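PDB 1DBW: transcriptional regulatory protein FixJ from Sinorhizobium meliloti, which acts, through this receiver domain, as a two-component response regulator that, once activated by FixL, switches on nifA and fixK transcription. Local coordinates for residues Pro77-Thr82 with Thr109-Ala114; Glu92-Lys95 with Asp100-Glu103. The protein carries 2 engineered substitutions. All blocks are in the same frame, centred on the assembly; numbering follows the deposited sequence. Where two conformers were deposited one is given.

Interaction 1 of 2, residues Pro77-Thr82 with Thr109-Ala114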
loop_
_atom_site.group_PDB
_atom_site.type_symbol
_atom_site.label_atom_id
_atom_site.label_comp_id
_atom_site.label_asym_id
_atom_site.label_seq_id
_atom_site.Cartn_x
_atom_site.Cartn_y
_atom_site.Cartn_z
ATOM N N PRO A 77 -2.393 7.985 2.513
ATOM C CA PRO A 77 -1.019 7.666 2.951
ATOM C C PRO A 77 -0.681 6.287 2.425
ATOM O O PRO A 77 -1.445 5.330 2.636
ATOM C CB PRO A 77 -1.125 7.696 4.488
ATOM C CG PRO A 77 -2.329 8.653 4.724
ATOM C CD PRO A 77 -3.284 8.214 3.674
ATOM N N SER A 78 0.417 6.175 1.665
ATOM C CA SER A 78 0.769 4.893 1.033
ATOM C C SER A 78 2.191 4.366 1.267
ATOM O O SER A 78 3.154 5.142 1.201
ATOM C CB SER A 78 0.583 4.991 -0.493
ATOM O OG SER A 78 -0.506 5.818 -0.881
ATOM N N ILE A 79 2.291 3.038 1.453
ATOM C CA ILE A 79 3.526 2.297 1.644
ATOM C C ILE A 79 3.630 1.486 0.363
ATOM O O ILE A 79 2.709 0.749 -0.011
ATOM C CB ILE A 79 3.396 1.331 2.819
ATOM C CG1 ILE A 79 3.142 2.115 4.112
ATOM C CG2 ILE A 79 4.671 0.487 2.946
ATOM C CD1 ILE A 79 4.109 3.296 4.276
ATOM N N VAL A 80 4.761 1.592 -0.320
ATOM C CA VAL A 80 4.927 0.865 -1.584
ATOM C C VAL A 80 5.935 -0.243 -1.331
ATOM O O VAL A 80 7.008 0.026 -0.888
ATOM C CB VAL A 80 5.456 1.819 -2.705
ATOM C CG1 VAL A 80 5.782 1.024 -3.967
ATOM C CG2 VAL A 80 4.373 2.911 -3.034
ATOM N N ILE A 81 5.518 -1.493 -1.488
ATOM C CA ILE A 81 6.431 -2.609 -1.280
ATOM C C ILE A 81 7.170 -2.724 -2.605
ATOM O O ILE A 81 6.539 -2.844 -3.675
ATOM C CB ILE A 81 5.673 -3.892 -0.964
ATOM C CG1 ILE A 81 5.029 -3.746 0.412
ATOM C CG2 ILE A 81 6.639 -5.059 -0.963
ATOM C CD1 ILE A 81 4.057 -4.888 0.749
ATOM N N THR A 82 8.488 -2.781 -2.504
ATOM C CA THR A 82 9.325 -2.805 -3.695
ATOM C C THR A 82 10.145 -4.091 -3.850
ATOM O O THR A 82 10.420 -4.801 -2.876
ATOM C CB THR A 82 10.253 -1.545 -3.711
ATOM O OG1 THR A 82 11.071 -1.543 -2.538
ATOM C CG2 THR A 82 9.407 -0.238 -3.685
ATOM N N THR A 109 7.315 -7.242 11.581
ATOM C CA THR A 109 7.391 -6.078 12.453
ATOM C C THR A 109 7.696 -4.803 11.675
ATOM O O THR A 109 7.144 -3.756 11.971
ATOM C CB THR A 109 8.439 -6.268 13.558
ATOM O OG1 THR A 109 9.714 -6.478 12.945
ATOM C CG2 THR A 109 8.084 -7.470 14.417
ATOM N N VAL A 110 8.490 -4.926 10.613
ATOM C CA VAL A 110 8.861 -3.775 9.809
ATOM C C VAL A 110 7.715 -3.182 8.989
ATOM O O VAL A 110 7.570 -1.950 8.936
ATOM C CB VAL A 110 10.054 -4.088 8.879
ATOM C CG1 VAL A 110 10.247 -2.992 7.846
ATOM C CG2 VAL A 110 11.304 -4.193 9.710
ATOM N N ILE A 111 6.907 -4.034 8.365
ATOM C CA ILE A 111 5.797 -3.516 7.585
ATOM C C ILE A 111 4.742 -2.972 8.552
ATOM O O ILE A 111 4.103 -1.967 8.268
ATOM C CB ILE A 111 5.196 -4.575 6.638
ATOM C CG1 ILE A 111 4.180 -3.923 5.693
ATOM C CG2 ILE A 111 4.518 -5.680 7.410
ATOM C CD1 ILE A 111 4.744 -2.825 4.866
ATOM N N ILE A 112 4.568 -3.625 9.692
ATOM C CA ILE A 112 3.585 -3.129 10.677
ATOM C C ILE A 112 3.980 -1.719 11.168
ATOM O O ILE A 112 3.142 -0.823 11.278
ATOM C CB ILE A 112 3.452 -4.120 11.853
ATOM C CG1 ILE A 112 2.714 -5.376 11.367
ATOM C CG2 ILE A 112 2.707 -3.482 13.043
ATOM C CD1 ILE A 112 2.785 -6.551 12.326
ATOM N N GLU A 113 5.261 -1.504 11.450
ATOM C CA GLU A 113 5.697 -0.183 11.894
ATOM C C GLU A 113 5.475 0.871 10.812
ATOM O O GLU A 113 5.055 1.988 11.120
ATOM C CB GLU A 113 7.166 -0.209 12.325
ATOM C CG GLU A 113 7.442 -1.188 13.463
ATOM C CD GLU A 113 7.416 -0.542 14.838
ATOM O OE1 GLU A 113 6.593 0.376 15.049
ATOM O OE2 GLU A 113 8.222 -0.963 15.711
ATOM N N ALA A 114 5.757 0.523 9.556
ATOM C CA ALA A 114 5.551 1.445 8.446
ATOM C C ALA A 114 4.063 1.818 8.321
ATOM O O ALA A 114 3.737 2.987 8.130
ATOM C CB ALA A 114 6.069 0.835 7.146
#
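Ile79 of strand 78-82 meets Ile111 and Ala114 of helix 108-119 through carbon atoms of its two branches. The CB of Ile79 points toward the helix, and the side chain divides there. The short branch is a single methyl, CG2. It touches the end of Ile111, with Ile79 CG2 3.8 Å from Ile111 CD1. The longer branch starts at CG1, which lies beside the backbone N (chi1 -62°). Ile79 CG1 sits 4.2 Å from Ala114 O and carries the chain on to CD1. At this tip Ile79 CD1 lies 3.9 Å from Ala114 O and 4.3 Å from Ala114 CB. The two branches thus meet residues three positions apart on the helix. The fold is the doubly wound beta/alpha fold of CheY-like receiver domains, with five parallel strands in the order 2-1-3-4-5. Strand 78-82 lies inside that sheet, between strands 49-54 and 100-103, and helix 108-119 packs on one of its faces. Ile111 reaches the sheet with its tip. Its CG1 is anti to the backbone N (chi1 -171°), and with chi2 at 58° this brings CD1 to Ile79. The two isoleucine side chains cross obliquely. No hydrogen bond joins the segments. The contact is buried, and apolar between side chains, with the tip of Ile79 also lying against the carbonyl oxygen of Ala114. Ile102 of the neighbouring strand touches both Ile79 and Ile111. Met22 of helix 13-25 also packs on Ile111. The side chain of Ile111 lies about 9 Å from that of Asp54, a magnesium-binding residue of this domain and the predicted phosphorylation site.

Interaction 2 of 2, residues Glu92-Lys95 with Asp100-Glu103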
loop_
_atom_site.group_PDB
_atom_site.type_symbol
_atom_site.label_atom_id
_atom_site.label_comp_id
_atom_site.label_asym_id
_atom_site.label_seq_id
_atom_site.Cartn_x
_atom_site.Cartn_y
_atom_site.Cartn_z
ATOM N N GLU A 92 11.504 6.047 -7.010
ATOM C CA GLU A 92 10.326 6.574 -7.688
ATOM C C GLU A 92 9.097 6.597 -6.787
ATOM O O GLU A 92 8.300 7.518 -6.867
ATOM C CB GLU A 92 10.063 5.817 -8.984
ATOM C CG GLU A 92 11.111 6.124 -10.069
ATOM C CD GLU A 92 11.299 7.634 -10.331
ATOM O OE1 GLU A 92 12.464 8.096 -10.414
ATOM O OE2 GLU A 92 10.281 8.362 -10.442
ATOM N N ALA A 93 9.027 5.643 -5.870
ATOM C CA ALA A 93 7.918 5.559 -4.929
ATOM C C ALA A 93 7.957 6.751 -3.988
ATOM O O ALA A 93 6.922 7.400 -3.763
ATOM C CB ALA A 93 7.978 4.246 -4.144
ATOM N N MET A 94 9.157 7.094 -3.499
ATOM C CA MET A 94 9.302 8.226 -2.599
ATOM C C MET A 94 9.052 9.528 -3.332
ATOM O O MET A 94 8.462 10.439 -2.765
ATOM C CB MET A 94 10.669 8.253 -1.911
ATOM C CG MET A 94 10.937 7.049 -1.061
ATOM S SD MET A 94 9.515 6.700 0.061
ATOM C CE MET A 94 9.747 7.943 1.187
ATOM N N LYS A 95 9.535 9.617 -4.576
ATOM C CA LYS A 95 9.327 10.801 -5.409
ATOM C C LYS A 95 7.833 11.018 -5.689
ATOM O O LYS A 95 7.353 12.148 -5.715
ATOM C CB LYS A 95 10.079 10.671 -6.740
ATOM C CG LYS A 95 9.886 11.885 -7.644
ATOM C CD LYS A 95 11.020 12.039 -8.650
ATOM C CE LYS A 95 10.963 13.418 -9.317
ATOM N NZ LYS A 95 12.241 13.760 -10.032
ATOM N N ASP A 100 6.506 5.786 2.714
ATOM C CA ASP A 100 7.707 4.963 2.813
ATOM C C ASP A 100 7.655 3.844 1.804
ATOM O O ASP A 100 6.631 3.595 1.182
ATOM C CB ASP A 100 7.850 4.348 4.210
ATOM C CG ASP A 100 9.319 4.064 4.596
ATOM O OD1 ASP A 100 10.262 4.259 3.781
ATOM O OD2 ASP A 100 9.536 3.666 5.753
ATOM N N PHE A 101 8.801 3.220 1.590
ATOM C CA PHE A 101 8.857 2.067 0.713
ATOM C C PHE A 101 9.378 0.969 1.622
ATOM O O PHE A 101 10.003 1.246 2.659
ATOM C CB PHE A 101 9.867 2.240 -0.440
ATOM C CG PHE A 101 11.305 2.256 0.015
ATOM C CD1 PHE A 101 12.073 1.082 0.022
ATOM C CD2 PHE A 101 11.887 3.442 0.476
ATOM C CE1 PHE A 101 13.413 1.097 0.483
ATOM C CE2 PHE A 101 13.196 3.468 0.927
ATOM C CZ PHE A 101 13.969 2.285 0.931
ATOM N N ILE A 102 9.074 -0.263 1.264
ATOM C CA ILE A 102 9.582 -1.403 1.999
ATOM C C ILE A 102 10.091 -2.408 0.991
ATOM O O ILE A 102 9.331 -2.947 0.214
ATOM C CB ILE A 102 8.509 -2.093 2.816
ATOM C CG1 ILE A 102 7.933 -1.123 3.864
ATOM C CG2 ILE A 102 9.112 -3.344 3.495
ATOM C CD1 ILE A 102 8.899 -0.717 4.938
ATOM N N GLU A 103 11.387 -2.678 1.031
ATOM C CA GLU A 103 11.997 -3.632 0.115
ATOM C C GLU A 103 11.774 -5.077 0.597
ATOM O O GLU A 103 11.928 -5.375 1.784
ATOM C CB GLU A 103 13.508 -3.327 0.038
ATOM C CG GLU A 103 14.293 -4.270 -0.862
ATOM C CD GLU A 103 15.808 -4.056 -0.767
ATOM O OE1 GLU A 103 16.285 -3.121 -0.077
ATOM O OE2 GLU A 103 16.532 -4.866 -1.368
#
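Met94, near the end of helix 87-95, lays its sulfur against the start of strand 100-103. The tight part of the contact is on the backbone there. Met94 SD is 3.7 Å from Asp100 CA and 3.9 Å from Phe101 N. The methyl follows, with Met94 CE 4.0 Å from Asp100 CA. The chain of Met94 is bent at chi2 (-49°) and again at chi3 (-75°), which folds SD and CE onto the strand. These two elements are the helix and second strand of a beta-alpha-beta unit that begins with strand 78-82. Four residues separate the two segments, and strand 100-103 forms one edge of the parallel sheet. Toward the Phe101 ring the sulfur is held less closely than on the backbone. Met94 SD lies at the edge of the Phe101 ring, 5.4 Å from its centroid, in a Met-aromatic contact. Met94 CG approaches CD2 of Phe101 at 4.0 Å, from an oblique direction. The side chains of Met94 and Phe101 cross at about a right angle. Both residues are partly exposed, and the contact lies at the protein surface. Asp100 starts out away from the helix, and Asp100 OD1 accepts a weak hydrogen bond from Phe101 N at 2.8 Å. On the inner side, Ala93 points toward the strand and packs on Val80. Phe101 also touches Thr82 of the adjacent strand.

Overall arrangement
Interaction 1 is a core contact and interaction 2 a surface one. Their centres lie about 9 Å apart. Both use the same sheet, because strands 78-82 and 100-103 are neighbours in it. Backbone pairs join them: Thr82 N to Ile102 O at 2.9 Å and Ile102 N to Val80 O at 3.0 Å, both probable hydrogen bonds. Along the chain, 92-95 with 100-103 is nested inside the loop closed by 77-82 with 109-114. The first contact is branched aliphatic packing on an inner strand. The second sets a bent thioether chain against the backbone and an aromatic ring of an edge strand.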